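Local atomic coordinates of aminotransferase, class I and II (Erwinia tasmaniensis, PDB entry 5Z0Q), a protein that belongs to the class I and II aminotransferases, a family of pyridoxal-5'-phosphate-dependent enzymes, and binds pyridoxal-5'-phosphate in its two-chain assembly. Residues 29-41 / 343-355. Residues are numbered along the deposited sequence; the frame is centred on the assembly and turned at random.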
ATOM      1  N   LYS A  29      21.892  -4.123  -4.251  1.00 36.84           N
ATOM      2  CA  LYS A  29      22.545  -4.500  -3.001  1.00 32.19           C
ATOM      3  C   LYS A  29      24.048  -4.649  -3.199  1.00 32.77           C
ATOM      4  O   LYS A  29      24.847  -4.129  -2.413  1.00 41.32           O
ATOM      5  CB  LYS A  29      21.940  -5.795  -2.459  1.00 35.34           C
ATOM      6  CG  LYS A  29      22.594  -6.290  -1.178  1.00 30.86           C
ATOM      7  CD  LYS A  29      21.896  -7.523  -0.636  1.00 28.35           C
ATOM      8  CE  LYS A  29      22.530  -7.986   0.664  1.00 28.81           C
ATOM      9  NZ  LYS A  29      21.791  -9.134   1.260  1.00 37.04           N
ATOM     10  N   TYR A  30      24.447  -5.359  -4.248  1.00 35.45           N
ATOM     11  CA  TYR A  30      25.850  -5.454  -4.658  1.00 38.19           C
ATOM     12  C   TYR A  30      26.124  -4.535  -5.842  1.00 39.75           C
ATOM     13  O   TYR A  30      26.630  -4.960  -6.881  1.00 43.30           O
ATOM     14  CB  TYR A  30      26.199  -6.901  -4.991  1.00 35.36           C
ATOM     15  CG  TYR A  30      25.776  -7.897  -3.932  1.00 37.39           C
ATOM     16  CD1 TYR A  30      26.508  -8.053  -2.762  1.00 39.13           C
ATOM     17  CD2 TYR A  30      24.647  -8.689  -4.108  1.00 33.15           C
ATOM     18  CE1 TYR A  30      26.126  -8.964  -1.795  1.00 32.99           C
ATOM     19  CE2 TYR A  30      24.258  -9.602  -3.146  1.00 32.50           C
ATOM     20  CZ  TYR A  30      25.001  -9.736  -1.992  1.00 35.43           C
ATOM     21  OH  TYR A  30      24.619 -10.644  -1.032  1.00 37.11           O
ATOM     22  N   ALA A  31      25.787  -3.251  -5.677  1.00 40.83           N
ATOM     23  CA  ALA A  31      25.755  -2.316  -6.799  1.00 38.90           C
ATOM     24  C   ALA A  31      27.110  -2.219  -7.490  1.00 48.42           C
ATOM     25  O   ALA A  31      27.241  -2.529  -8.680  1.00 54.32           O
ATOM     26  CB  ALA A  31      25.299  -0.939  -6.315  1.00 41.24           C
ATOM     27  N   ASP A  32      28.134  -1.779  -6.760  1.00 41.85           N
ATOM     28  CA  ASP A  32      29.455  -1.543  -7.328  1.00 46.83           C
ATOM     29  C   ASP A  32      30.452  -2.627  -6.925  1.00 49.59           C
ATOM     30  O   ASP A  32      31.647  -2.359  -6.782  1.00 56.81           O
ATOM     31  CB  ASP A  32      29.966  -0.162  -6.921  1.00 48.93           C
ATOM     32  CG  ASP A  32      29.029   0.953  -7.349  1.00 54.46           C
ATOM     33  OD1 ASP A  32      28.472   0.868  -8.465  1.00 60.81           O
ATOM     34  OD2 ASP A  32      28.840   1.910  -6.569  1.00 51.27           O
ATOM     35  N   ARG A  33      29.972  -3.854  -6.742  1.00 47.57           N
ATOM     36  CA  ARG A  33      30.818  -4.990  -6.415  1.00 38.17           C
ATOM     37  C   ARG A  33      30.602  -6.105  -7.428  1.00 34.99           C
ATOM     38  O   ARG A  33      29.511  -6.257  -7.987  1.00 43.29           O
ATOM     39  CB  ARG A  33      30.536  -5.509  -4.999  1.00 37.43           C
ATOM     40  CG  ARG A  33      31.059  -4.606  -3.896  1.00 44.10           C
ATOM     41  CD  ARG A  33      30.841  -5.225  -2.525  1.00 41.78           C
ATOM     42  NE  ARG A  33      29.440  -5.187  -2.120  1.00 51.25           N
ATOM     43  CZ  ARG A  33      28.969  -5.752  -1.014  1.00 50.37           C
ATOM     44  NH1 ARG A  33      29.788  -6.405  -0.200  1.00 38.13           N
ATOM     45  NH2 ARG A  33      27.678  -5.666  -0.720  1.00 40.24           N
ATOM     46  N   ASP A  34      31.659  -6.885  -7.662  1.00 29.63           N
ATOM     47  CA  ASP A  34      31.617  -7.988  -8.622  1.00 35.75           C
ATOM     48  C   ASP A  34      30.991  -9.214  -7.954  1.00 40.81           C
ATOM     49  O   ASP A  34      31.639 -10.228  -7.684  1.00 44.54           O
ATOM     50  CB  ASP A  34      33.014  -8.285  -9.153  1.00 30.77           C
ATOM     51  CG  ASP A  34      33.005  -9.294 -10.291  1.00 43.36           C
ATOM     52  OD1 ASP A  34      31.908  -9.647 -10.772  1.00 43.38           O
ATOM     53  OD2 ASP A  34      34.099  -9.732 -10.704  1.00 49.42           O
ATOM     54  N   ILE A  35      29.694  -9.100  -7.681  1.00 34.67           N
ATOM     55  CA  ILE A  35      28.914 -10.161  -7.055  1.00 33.15           C
ATOM     56  C   ILE A  35      27.607 -10.307  -7.822  1.00 36.42           C
ATOM     57  O   ILE A  35      26.926  -9.311  -8.088  1.00 37.10           O
ATOM     58  CB  ILE A  35      28.641  -9.872  -5.565  1.00 36.42           C
ATOM     59  CG1 ILE A  35      29.951  -9.649  -4.808  1.00 34.62           C
ATOM     60  CG2 ILE A  35      27.859 -11.012  -4.936  1.00 33.38           C
ATOM     61  CD1 ILE A  35      29.763  -9.332  -3.341  1.00 27.81           C
ATOM     62  N   LEU A  36      27.260 -11.541  -8.172  1.00 34.74           N
ATOM     63  CA  LEU A  36      26.045 -11.794  -8.940  1.00 34.53           C
ATOM     64  C   LEU A  36      24.833 -11.797  -8.016  1.00 32.89           C
ATOM     65  O   LEU A  36      24.779 -12.609  -7.085  1.00 34.70           O
ATOM     66  CB  LEU A  36      26.146 -13.124  -9.675  1.00 30.02           C
ATOM     67  CG  LEU A  36      27.307 -13.276 -10.659  1.00 32.60           C
ATOM     68  CD1 LEU A  36      27.218 -14.608 -11.390  1.00 30.82           C
ATOM     69  CD2 LEU A  36      27.339 -12.118 -11.646  1.00 34.21           C
ATOM     70  N   PRO A  37      23.849 -10.920  -8.230  1.00 32.05           N
ATOM     71  CA  PRO A  37      22.657 -10.921  -7.369  1.00 23.38           C
ATOM     72  C   PRO A  37      21.742 -12.102  -7.650  1.00 27.21           C
ATOM     73  O   PRO A  37      21.128 -12.183  -8.718  1.00 25.96           O
ATOM     74  CB  PRO A  37      21.969  -9.591  -7.714  1.00 23.64           C
ATOM     75  CG  PRO A  37      22.981  -8.801  -8.502  1.00 27.87           C
ATOM     76  CD  PRO A  37      23.828  -9.812  -9.196  1.00 28.19           C
ATOM     77  N   LEU A  38      21.644 -13.025  -6.696  1.00 27.78           N
ATOM     78  CA  LEU A  38      20.800 -14.209  -6.831  1.00 29.14           C
ATOM     79  C   LEU A  38      20.050 -14.464  -5.533  1.00 28.25           C
ATOM     80  O   LEU A  38      19.933 -15.607  -5.077  1.00 25.93           O
ATOM     81  CB  LEU A  38      21.626 -15.433  -7.221  1.00 29.17           C
ATOM     82  CG  LEU A  38      22.503 -15.316  -8.469  1.00 27.88           C
ATOM     83  CD1 LEU A  38      23.562 -16.401  -8.474  1.00 35.54           C
ATOM     84  CD2 LEU A  38      21.658 -15.385  -9.731  1.00 29.92           C
ATOM     85  N   TRP A  39      19.523 -13.400  -4.920  1.00 24.83           N
ATOM     86  CA  TRP A  39      18.971 -13.488  -3.571  1.00 27.13           C
ATOM     87  C   TRP A  39      17.472 -13.215  -3.548  1.00 22.14           C
ATOM     88  O   TRP A  39      16.692 -14.158  -3.394  1.00 24.58           O
ATOM     89  CB  TRP A  39      19.740 -12.550  -2.633  1.00 22.98           C
ATOM     90  CG  TRP A  39      19.741 -11.102  -3.047  1.00 24.02           C
ATOM     91  CD1 TRP A  39      20.329 -10.563  -4.155  1.00 22.86           C
ATOM     92  CD2 TRP A  39      19.131 -10.011  -2.346  1.00 22.98           C
ATOM     93  NE1 TRP A  39      20.114  -9.207  -4.191  1.00 21.99           N
ATOM     94  CE2 TRP A  39      19.383  -8.843  -3.091  1.00 20.34           C
ATOM     95  CE3 TRP A  39      18.393  -9.909  -1.163  1.00 21.04           C
ATOM     96  CZ2 TRP A  39      18.924  -7.590  -2.693  1.00 21.18           C
ATOM     97  CZ3 TRP A  39      17.939  -8.666  -0.769  1.00 15.82           C
ATOM     98  CH2 TRP A  39      18.206  -7.522  -1.531  1.00 23.58           C
ATOM     99  N   ILE A  40      17.036 -11.962  -3.700  1.00 18.92           N
ATOM    100  CA  ILE A  40      15.636 -11.622  -3.478  1.00 26.20           C
ATOM    101  C   ILE A  40      14.758 -12.313  -4.515  1.00 25.72           C
ATOM    102  O   ILE A  40      15.158 -12.531  -5.668  1.00 24.47           O
ATOM    103  CB  ILE A  40      15.445 -10.092  -3.490  1.00 25.16           C
ATOM    104  CG1 ILE A  40      14.105  -9.708  -2.859  1.00 27.12           C
ATOM    105  CG2 ILE A  40      15.556  -9.536  -4.899  1.00 18.67           C
ATOM    106  CD1 ILE A  40      13.936  -8.215  -2.656  1.00 18.26           C
ATOM    107  N   ALA A  41      13.545 -12.677  -4.095  1.00 25.07           N
ATOM    108  CA  ALA A  41      12.689 -13.584  -4.861  1.00 27.30           C
ATOM    109  C   ALA A  41      11.913 -12.812  -5.931  1.00 33.43           C
ATOM    110  O   ALA A  41      10.709 -12.564  -5.831  1.00 36.52           O
ATOM    111  CB  ALA A  41      11.756 -14.341  -3.928  1.00 26.19           C
ATOM    112  N   PHE A 343      30.434 -16.564   2.816  1.00 34.75           N
ATOM    113  CA  PHE A 343      31.468 -17.273   2.068  1.00 31.39           C
ATOM    114  C   PHE A 343      31.291 -17.078   0.567  1.00 33.62           C
ATOM    115  O   PHE A 343      32.224 -16.670  -0.133  1.00 37.15           O
ATOM    116  CB  PHE A 343      31.444 -18.760   2.425  1.00 34.31           C
ATOM    117  CG  PHE A 343      32.203 -19.628   1.460  1.00 34.14           C
ATOM    118  CD1 PHE A 343      33.586 -19.693   1.504  1.00 32.84           C
ATOM    119  CD2 PHE A 343      31.531 -20.384   0.512  1.00 29.53           C
ATOM    120  CE1 PHE A 343      34.286 -20.492   0.617  1.00 37.33           C
ATOM    121  CE2 PHE A 343      32.224 -21.185  -0.376  1.00 30.96           C
ATOM    122  CZ  PHE A 343      33.603 -21.239  -0.325  1.00 33.90           C
ATOM    123  N   PHE A 344      30.091 -17.362   0.055  1.00 35.09           N
ATOM    124  CA  PHE A 344      29.846 -17.232  -1.376  1.00 29.16           C
ATOM    125  C   PHE A 344      29.898 -15.785  -1.849  1.00 32.76           C
ATOM    126  O   PHE A 344      30.154 -15.547  -3.033  1.00 38.35           O
ATOM    127  CB  PHE A 344      28.498 -17.855  -1.739  1.00 24.15           C
ATOM    128  CG  PHE A 344      28.517 -19.355  -1.786  1.00 25.18           C
ATOM    129  CD1 PHE A 344      29.107 -20.018  -2.851  1.00 24.37           C
ATOM    130  CD2 PHE A 344      27.942 -20.104  -0.774  1.00 25.80           C
ATOM    131  CE1 PHE A 344      29.127 -21.399  -2.902  1.00 22.54           C
ATOM    132  CE2 PHE A 344      27.958 -21.486  -0.819  1.00 24.55           C
ATOM    133  CZ  PHE A 344      28.552 -22.135  -1.886  1.00 21.31           C
ATOM    134  N   GLU A 345      29.663 -14.818  -0.959  1.00 30.02           N
ATOM    135  CA  GLU A 345      29.755 -13.418  -1.358  1.00 30.51           C
ATOM    136  C   GLU A 345      31.187 -13.040  -1.717  1.00 38.46           C
ATOM    137  O   GLU A 345      31.417 -12.305  -2.683  1.00 40.41           O
ATOM    138  CB  GLU A 345      29.222 -12.513  -0.249  1.00 30.95           C
ATOM    139  CG  GLU A 345      27.711 -12.504  -0.133  1.00 36.85           C
ATOM    140  CD  GLU A 345      27.216 -11.525   0.910  1.00 46.06           C
ATOM    141  OE1 GLU A 345      27.968 -11.247   1.869  1.00 45.05           O
ATOM    142  OE2 GLU A 345      26.078 -11.028   0.766  1.00 47.13           O
ATOM    143  N   LYS A 346      32.162 -13.538  -0.954  1.00 38.38           N
ATOM    144  CA  LYS A 346      33.563 -13.289  -1.269  1.00 33.82           C
ATOM    145  C   LYS A 346      34.034 -14.050  -2.499  1.00 34.90           C
ATOM    146  O   LYS A 346      35.182 -13.861  -2.917  1.00 37.96           O
ATOM    147  CB  LYS A 346      34.439 -13.638  -0.066  1.00 38.01           C
ATOM    148  CG  LYS A 346      34.268 -12.682   1.104  1.00 47.75           C
ATOM    149  CD  LYS A 346      34.585 -11.250   0.689  1.00 52.65           C
ATOM    150  CE  LYS A 346      34.310 -10.263   1.815  1.00 47.81           C
ATOM    151  NZ  LYS A 346      32.865 -10.217   2.177  1.00 46.35           N
ATOM    152  N   HIS A 347      33.187 -14.897  -3.083  1.00 37.18           N
ATOM    153  CA  HIS A 347      33.469 -15.560  -4.350  1.00 30.40           C
ATOM    154  C   HIS A 347      32.497 -15.108  -5.435  1.00 33.01           C
ATOM    155  O   HIS A 347      32.168 -15.873  -6.344  1.00 31.23           O
ATOM    156  CB  HIS A 347      33.431 -17.079  -4.189  1.00 33.05           C
ATOM    157  CG  HIS A 347      34.515 -17.619  -3.308  1.00 43.62           C
ATOM    158  ND1 HIS A 347      35.728 -18.054  -3.802  1.00 49.01           N
ATOM    159  CD2 HIS A 347      34.571 -17.794  -1.967  1.00 43.07           C
ATOM    160  CE1 HIS A 347      36.482 -18.474  -2.802  1.00 47.13           C
ATOM    161  NE2 HIS A 347      35.805 -18.326  -1.678  1.00 43.15           N
ATOM    162  N   GLY A 348      32.021 -13.868  -5.338  1.00 38.78           N
ATOM    163  CA  GLY A 348      31.189 -13.284  -6.374  1.00 36.82           C
ATOM    164  C   GLY A 348      29.818 -13.900  -6.531  1.00 34.25           C
ATOM    165  O   GLY A 348      29.303 -13.966  -7.652  1.00 32.02           O
ATOM    166  N   LEU A 349      29.206 -14.351  -5.439  1.00 31.65           N
ATOM    167  CA  LEU A 349      27.892 -14.982  -5.480  1.00 27.19           C
ATOM    168  C   LEU A 349      27.037 -14.407  -4.364  1.00 26.54           C
ATOM    169  O   LEU A 349      27.362 -14.574  -3.184  1.00 25.78           O
ATOM    170  CB  LEU A 349      28.010 -16.502  -5.345  1.00 26.70           C
ATOM    171  CG  LEU A 349      28.728 -17.198  -6.502  1.00 32.81           C
ATOM    172  CD1 LEU A 349      29.224 -18.573  -6.087  1.00 39.49           C
ATOM    173  CD2 LEU A 349      27.812 -17.300  -7.714  1.00 24.70           C
ATOM    174  N   GLY A 350      25.951 -13.733  -4.734  1.00 26.35           N
ATOM    175  CA  GLY A 350      25.073 -13.115  -3.759  1.00 31.70           C
ATOM    176  C   GLY A 350      23.786 -13.882  -3.534  1.00 30.87           C
ATOM    177  O   GLY A 350      22.786 -13.649  -4.220  1.00 24.78           O
ATOM    178  N   PHE A 351      23.802 -14.799  -2.571  1.00 22.68           N
ATOM    179  CA  PHE A 351      22.649 -15.624  -2.251  1.00 21.01           C
ATOM    180  C   PHE A 351      21.859 -15.014  -1.100  1.00 24.72           C
ATOM    181  O   PHE A 351      22.327 -14.124  -0.387  1.00 27.85           O
ATOM    182  CB  PHE A 351      23.089 -17.046  -1.887  1.00 23.28           C
ATOM    183  CG  PHE A 351      23.767 -17.778  -3.005  1.00 24.38           C
ATOM    184  CD1 PHE A 351      23.432 -17.521  -4.325  1.00 28.75           C
ATOM    185  CD2 PHE A 351      24.742 -18.726  -2.736  1.00 24.89           C
ATOM    186  CE1 PHE A 351      24.059 -18.197  -5.357  1.00 31.63           C
ATOM    187  CE2 PHE A 351      25.372 -19.406  -3.761  1.00 25.87           C
ATOM    188  CZ  PHE A 351      25.030 -19.141  -5.075  1.00 35.02           C
ATOM    189  N   SER A 352      20.636 -15.510  -0.926  1.00 31.75           N
ATOM    190  CA  SER A 352      19.842 -15.188   0.252  1.00 29.24           C
ATOM    191  C   SER A 352      20.330 -16.035   1.419  1.00 31.80           C
ATOM    192  O   SER A 352      20.326 -17.269   1.341  1.00 29.53           O
ATOM    193  CB  SER A 352      18.357 -15.431  -0.008  1.00 28.10           C
ATOM    194  OG  SER A 352      17.771 -14.340  -0.695  1.00 28.08           O
ATOM    195  N   SER A 353      20.762 -15.376   2.492  1.00 32.45           N
ATOM    196  CA  SER A 353      21.254 -16.093   3.659  1.00 24.71           C
ATOM    197  C   SER A 353      20.132 -16.896   4.302  1.00 35.79           C
ATOM    198  O   SER A 353      19.028 -16.385   4.518  1.00 32.88           O
ATOM    199  CB  SER A 353      21.848 -15.113   4.669  1.00 33.82           C
ATOM    200  OG  SER A 353      22.312 -15.794   5.821  1.00 42.08           O
ATOM    201  N   GLY A 354      20.417 -18.163   4.603  1.00 33.07           N
ATOM    202  CA  GLY A 354      19.437 -19.011   5.257  1.00 28.44           C
ATOM    203  C   GLY A 354      19.165 -18.657   6.703  1.00 31.28           C
ATOM    204  O   GLY A 354      18.182 -19.151   7.266  1.00 27.78           O
ATOM    205  N   ARG A 355      20.010 -17.821   7.314  1.00 34.58           N
ATOM    206  CA  ARG A 355      19.787 -17.423   8.701  1.00 38.09           C
ATOM    207  C   ARG A 355      18.476 -16.661   8.849  1.00 32.77           C
ATOM    208  O   ARG A 355      17.773 -16.806   9.855  1.00 31.78           O
ATOM    209  CB  ARG A 355      20.961 -16.579   9.199  1.00 35.10           C
ATOM    210  CG  ARG A 355      20.841 -16.137  10.647  1.00 30.72           C
ATOM    211  CD  ARG A 355      22.025 -15.275  11.064  1.00 36.40           C
ATOM    212  NE  ARG A 355      23.298 -15.966  10.881  1.00 48.92           N
ATOM    213  CZ  ARG A 355      23.841 -16.785  11.777  1.00 49.89           C
ATOM    214  NH1 ARG A 355      23.220 -17.023  12.924  1.00 54.56           N
ATOM    215  NH2 ARG A 355      25.005 -17.371  11.525  1.00 46.25           N
TER
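The Tyr30 ring meets Glu345 at its edge and lies between two aliphatic groups. Lys29 CG sits over the centre of one face, and Ile35 CG2 over the centre of the opposite face. Glu345 OE2 lies near the ring plane beside Tyr30 OH. The modelled OH to OE2 distance of 2.3 Å is too short to be trusted, so this hydrogen bond is doubtful in detail. The carboxylate plane stands 86° from the ring. The Phe351 ring carries Leu349 CB over one face, toward the rim. Leu38 CD1 meets the edge of this ring, 3.6 Å from Phe351 CE1. The Trp39 ring has Lys29 CD on one face and Ile40 CB on the opposite face, and its NE1 bonds to Lys26 O.

Strands 36-38 and 349-353 run parallel, 17° apart. Leu36 N bonds to Gly348 O at 3.2 Å. Gly350 N binds Leu36 O at 2.9 Å, and Leu38 N binds Gly350 O at 2.8 Å. Ile35 CG2 packs on the Leu349-Gly350 backbone. Gly348, with positive phi, is the C-prime residue of the Schellman motif that ends helix 340-345. Ser352 OG makes a weak bond to Trp39 O, which also accepts from Arg364.

Strand 36-38 forms one edge of a five-stranded mixed sheet, consistent with the small domain of fold type I pyridoxal-5'-phosphate enzymes. Arg380 of helix 371-385 gives a hydrogen bond to Gly348 O and a salt bridge to Asp34 OD1. Backbone bonds fix the strand pairing. The Tyr30 hydroxyl would join the loop before strand 36-38 to helix 340-345, and Lys29 NZ, 4.7 Å from Glu345 OE2, may help stabilise a negative carboxylate.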